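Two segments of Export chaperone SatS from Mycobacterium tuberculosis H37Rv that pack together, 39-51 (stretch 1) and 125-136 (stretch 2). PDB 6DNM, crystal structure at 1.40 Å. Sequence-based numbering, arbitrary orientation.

Stretch 1 (39-51) DRPIFLGRNGRIS
Stretch 2 125-136: ELLRDIGDYSED

Stretch 1 is a strand, 40-43, followed by a hairpin whose type I' turn, Arg46 to Arg49, is closed by Arg46 N to Arg49 O and Arg49 N to Arg46 O (both 3.1 Å); Ser51 N to Leu44 O (2.8 Å) extends the ladder. Stretch 2 is the end of a helix that crosses strand 40-43 almost at right angles (83° between N-to-C directions, axes 7.4 Å apart) and runs at 116° to strand 49-51. CA atoms pair Pro41 with Asp129 (5.8 Å) and Gly48 with Ser134 (4.0 Å). No hydrogen bond joins the stretches; 590 Å² is buried, both sides summed, and Tyr133 is the residue most covered.

Leu126 (chi1 t, chi2 p) starts the contact, its CD1 4.2 Å from Phe43 CZ at the ring edge. Asp129 (chi1 m) presents its carbonyl O, already accepting from Tyr133 N (2.9 Å), to Pro41 CG at 3.4 Å and to the edge of Phe43 at CE2, 3.6 Å. Ile130 (m, t) places CG1 4.1 Å from Phe43 CZ and 3.7 Å from Ile50 CD1, bridging two hydrophobic side chains. Asp132 CB lies against Pro41 CG at 3.7 Å.

Tyr133 (chi1 t, chi2 69°) is the centrepiece. Phe43 (chi1 m, chi2 -99°) turns its ring edge toward the tyrosine face, centroids 5.3 Å apart and planes at 62°, while Phe43 CB sits over that face, 4.2 Å from the centroid. Ile50 CG1 approaches Tyr133 CE2 at 3.8 Å. Tyr133 OH reaches Gly45 C at 3.1 Å; a CB on Gly45 would lie 2.9 Å from this oxygen.

Ser134 (chi1 p) brings CB to Gly48 O at 3.6 Å. Glu135 leaves the helix with positive phi (58°), forming a Schellman motif: Glu135 N to Asp132 O, 3.2 Å, and a weak Asp136 N to Gly131 O, 3.4 Å. Glu135 OE1 stays 4.3 Å from Arg40 NH2, beyond a salt bridge.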

# COMPACT_ATOMS: atom_id res chain seq x y z
N ASP A 39 12.49 5.59 -9.34
CA ASP A 39 11.52 4.62 -9.83
C ASP A 39 11.27 3.45 -8.89
O ASP A 39 10.69 2.44 -9.31
CB ASP A 39 11.87 4.07 -11.22
CG ASP A 39 10.99 4.62 -12.31
OD1 ASP A 39 11.08 4.12 -13.46
OD2 ASP A 39 10.20 5.55 -12.03
N ARG A 40 11.69 3.54 -7.63
CA ARG A 40 11.50 2.44 -6.71
C ARG A 40 10.75 2.91 -5.47
O ARG A 40 11.06 3.97 -4.91
CB ARG A 40 12.84 1.83 -6.30
CG ARG A 40 13.56 1.15 -7.46
CD ARG A 40 14.95 0.70 -7.09
NE ARG A 40 15.12 0.54 -5.64
CZ ARG A 40 15.89 -0.38 -5.08
NH1 ARG A 40 16.58 -1.23 -5.84
NH2 ARG A 40 15.98 -0.45 -3.76
N PRO A 41 9.76 2.15 -5.01
CA PRO A 41 9.02 2.56 -3.82
C PRO A 41 9.84 2.35 -2.56
O PRO A 41 10.48 1.31 -2.38
CB PRO A 41 7.79 1.64 -3.83
CG PRO A 41 8.25 0.43 -4.57
CD PRO A 41 9.27 0.88 -5.58
N ILE A 42 9.81 3.34 -1.68
CA ILE A 42 10.39 3.23 -0.34
C ILE A 42 9.31 3.58 0.66
O ILE A 42 8.67 4.63 0.56
CB ILE A 42 11.63 4.12 -0.13
CG1 ILE A 42 12.63 4.00 -1.29
CG2 ILE A 42 12.32 3.75 1.17
CD1 ILE A 42 13.91 4.78 -1.08
N PHE A 43 9.09 2.69 1.63
CA PHE A 43 8.10 2.93 2.68
C PHE A 43 8.80 3.30 3.98
O PHE A 43 9.99 3.07 4.17
CB PHE A 43 7.27 1.66 2.94
CG PHE A 43 6.32 1.30 1.83
CD1 PHE A 43 4.98 1.64 1.90
CD2 PHE A 43 6.75 0.56 0.74
CE1 PHE A 43 4.10 1.28 0.90
CE2 PHE A 43 5.87 0.20 -0.27
CZ PHE A 43 4.54 0.56 -0.18
N LEU A 44 8.03 3.90 4.88
CA LEU A 44 8.46 4.04 6.26
C LEU A 44 8.60 2.64 6.84
O LEU A 44 7.60 1.97 7.11
CB LEU A 44 7.42 4.86 7.02
CG LEU A 44 7.71 5.14 8.48
CD1 LEU A 44 8.94 6.06 8.60
CD2 LEU A 44 6.49 5.77 9.16
N GLY A 45 9.83 2.19 7.00
CA GLY A 45 10.07 0.82 7.40
C GLY A 45 11.54 0.52 7.35
O GLY A 45 12.37 1.39 7.09
N ARG A 46 11.86 -0.75 7.61
CA ARG A 46 13.24 -1.20 7.58
C ARG A 46 13.25 -2.68 7.25
O ARG A 46 12.30 -3.40 7.56
CB ARG A 46 13.95 -0.98 8.93
CG ARG A 46 13.24 -1.66 10.09
CD ARG A 46 13.55 -1.01 11.44
NE ARG A 46 13.07 -1.81 12.56
CZ ARG A 46 11.91 -1.61 13.19
NH1 ARG A 46 11.56 -2.40 14.20
NH2 ARG A 46 11.10 -0.63 12.81
N ASN A 47 14.33 -3.13 6.60
CA ASN A 47 14.54 -4.55 6.31
C ASN A 47 13.36 -5.16 5.56
O ASN A 47 12.94 -6.29 5.83
CB ASN A 47 14.89 -5.33 7.58
CG ASN A 47 16.07 -4.73 8.32
OD1 ASN A 47 17.07 -4.36 7.71
ND2 ASN A 47 15.95 -4.63 9.64
N GLY A 48 12.82 -4.41 4.60
CA GLY A 48 11.74 -4.93 3.77
C GLY A 48 10.38 -5.07 4.43
O GLY A 48 9.49 -5.68 3.83
N ARG A 49 10.19 -4.53 5.63
CA ARG A 49 8.89 -4.54 6.29
C ARG A 49 8.44 -3.12 6.58
O ARG A 49 9.24 -2.27 7.00
CB ARG A 49 8.92 -5.36 7.59
CG ARG A 49 9.28 -6.84 7.42
CD ARG A 49 8.47 -7.75 8.36
NE ARG A 49 8.71 -7.47 9.77
CZ ARG A 49 7.79 -7.62 10.72
NH1 ARG A 49 6.57 -8.04 10.42
NH2 ARG A 49 8.09 -7.35 11.99
N ILE A 50 7.16 -2.87 6.35
CA ILE A 50 6.57 -1.54 6.40
C ILE A 50 6.01 -1.31 7.80
O ILE A 50 5.18 -2.09 8.28
CB ILE A 50 5.44 -1.43 5.36
CG1 ILE A 50 5.99 -1.68 3.95
CG2 ILE A 50 4.70 -0.09 5.49
CD1 ILE A 50 4.93 -2.07 2.96
N SER A 51 6.43 -0.22 8.44
CA SER A 51 5.86 0.16 9.73
C SER A 51 4.46 0.74 9.54
O SER A 51 4.29 1.72 8.81
CB SER A 51 6.75 1.21 10.40
OG SER A 51 7.98 0.64 10.82
N GLU A 125 -1.76 -1.69 -7.40
CA GLU A 125 -0.73 -0.67 -7.28
C GLU A 125 0.03 -0.80 -5.95
O GLU A 125 1.26 -0.84 -5.93
CB GLU A 125 -1.37 0.71 -7.42
CG GLU A 125 -0.43 1.87 -7.19
CD GLU A 125 -1.14 3.20 -7.37
OE1 GLU A 125 -1.61 3.48 -8.50
OE2 GLU A 125 -1.22 3.96 -6.39
N LEU A 126 -0.70 -0.93 -4.84
CA LEU A 126 -0.04 -1.10 -3.55
C LEU A 126 0.73 -2.41 -3.49
O LEU A 126 1.87 -2.44 -3.00
CB LEU A 126 -1.07 -1.06 -2.42
CG LEU A 126 -0.50 -1.39 -1.03
CD1 LEU A 126 0.42 -0.28 -0.52
CD2 LEU A 126 -1.64 -1.65 -0.06
N LEU A 127 0.12 -3.50 -3.96
CA LEU A 127 0.76 -4.80 -3.89
C LEU A 127 2.10 -4.81 -4.62
O LEU A 127 3.10 -5.33 -4.11
CB LEU A 127 -0.15 -5.86 -4.50
CG LEU A 127 -1.42 -6.19 -3.73
CD1 LEU A 127 -2.25 -7.20 -4.49
CD2 LEU A 127 -1.03 -6.72 -2.41
N ARG A 128 2.13 -4.24 -5.83
CA ARG A 128 3.38 -4.19 -6.58
C ARG A 128 4.42 -3.37 -5.84
O ARG A 128 5.60 -3.74 -5.80
CB ARG A 128 3.14 -3.61 -7.97
CG ARG A 128 2.18 -4.41 -8.82
CD ARG A 128 2.90 -5.19 -9.85
NE ARG A 128 1.99 -5.77 -10.83
CZ ARG A 128 2.21 -6.92 -11.45
NH1 ARG A 128 3.32 -7.61 -11.18
NH2 ARG A 128 1.34 -7.37 -12.34
N ASP A 129 4.00 -2.25 -5.23
CA ASP A 129 4.93 -1.44 -4.46
C ASP A 129 5.47 -2.21 -3.26
O ASP A 129 6.66 -2.13 -2.95
CB ASP A 129 4.24 -0.16 -3.98
CG ASP A 129 4.15 0.91 -5.06
OD1 ASP A 129 4.74 0.75 -6.14
OD2 ASP A 129 3.48 1.93 -4.80
N ILE A 130 4.61 -2.95 -2.56
CA ILE A 130 5.06 -3.73 -1.42
C ILE A 130 6.02 -4.82 -1.87
O ILE A 130 7.06 -5.06 -1.23
CB ILE A 130 3.87 -4.33 -0.65
CG1 ILE A 130 3.04 -3.22 0.01
CG2 ILE A 130 4.35 -5.34 0.40
CD1 ILE A 130 1.87 -3.77 0.81
N GLY A 131 5.69 -5.51 -2.96
CA GLY A 131 6.60 -6.53 -3.47
C GLY A 131 7.95 -5.96 -3.85
O GLY A 131 8.99 -6.54 -3.54
N ASP A 132 7.96 -4.79 -4.50
CA ASP A 132 9.22 -4.18 -4.90
C ASP A 132 10.02 -3.76 -3.67
O ASP A 132 11.23 -4.02 -3.59
CB ASP A 132 8.95 -2.97 -5.79
CG ASP A 132 8.40 -3.35 -7.16
OD1 ASP A 132 8.29 -4.56 -7.47
OD2 ASP A 132 8.06 -2.43 -7.93
N TYR A 133 9.37 -3.12 -2.71
CA TYR A 133 10.06 -2.65 -1.51
C TYR A 133 10.60 -3.82 -0.69
O TYR A 133 11.70 -3.73 -0.13
CB TYR A 133 9.10 -1.81 -0.66
CG TYR A 133 9.67 -1.43 0.69
CD1 TYR A 133 10.73 -0.53 0.80
CD2 TYR A 133 9.18 -2.00 1.86
CE1 TYR A 133 11.26 -0.19 2.04
CE2 TYR A 133 9.68 -1.66 3.10
CZ TYR A 133 10.73 -0.76 3.19
OH TYR A 133 11.24 -0.43 4.43
N SER A 134 9.84 -4.91 -0.61
CA SER A 134 10.27 -6.06 0.18
C SER A 134 11.34 -6.89 -0.52
O SER A 134 11.89 -7.80 0.11
CB SER A 134 9.07 -6.96 0.47
OG SER A 134 8.60 -7.59 -0.71
N GLU A 135 11.63 -6.60 -1.79
CA GLU A 135 12.62 -7.35 -2.57
C GLU A 135 12.27 -8.83 -2.65
O GLU A 135 13.15 -9.69 -2.73
CB GLU A 135 14.05 -7.12 -2.07
CG GLU A 135 14.48 -5.67 -2.15
CD GLU A 135 15.92 -5.47 -1.74
OE1 GLU A 135 16.51 -4.44 -2.13
OE2 GLU A 135 16.46 -6.34 -1.03
N ASP A 136 10.97 -9.13 -2.64
CA ASP A 136 10.45 -10.49 -2.70
C ASP A 136 9.57 -10.59 -3.94
O ASP A 136 8.77 -9.69 -4.22
CB ASP A 136 9.59 -10.76 -1.46
CG ASP A 136 9.26 -12.23 -1.28
OD1 ASP A 136 9.63 -12.80 -0.23
OD2 ASP A 136 8.62 -12.82 -2.18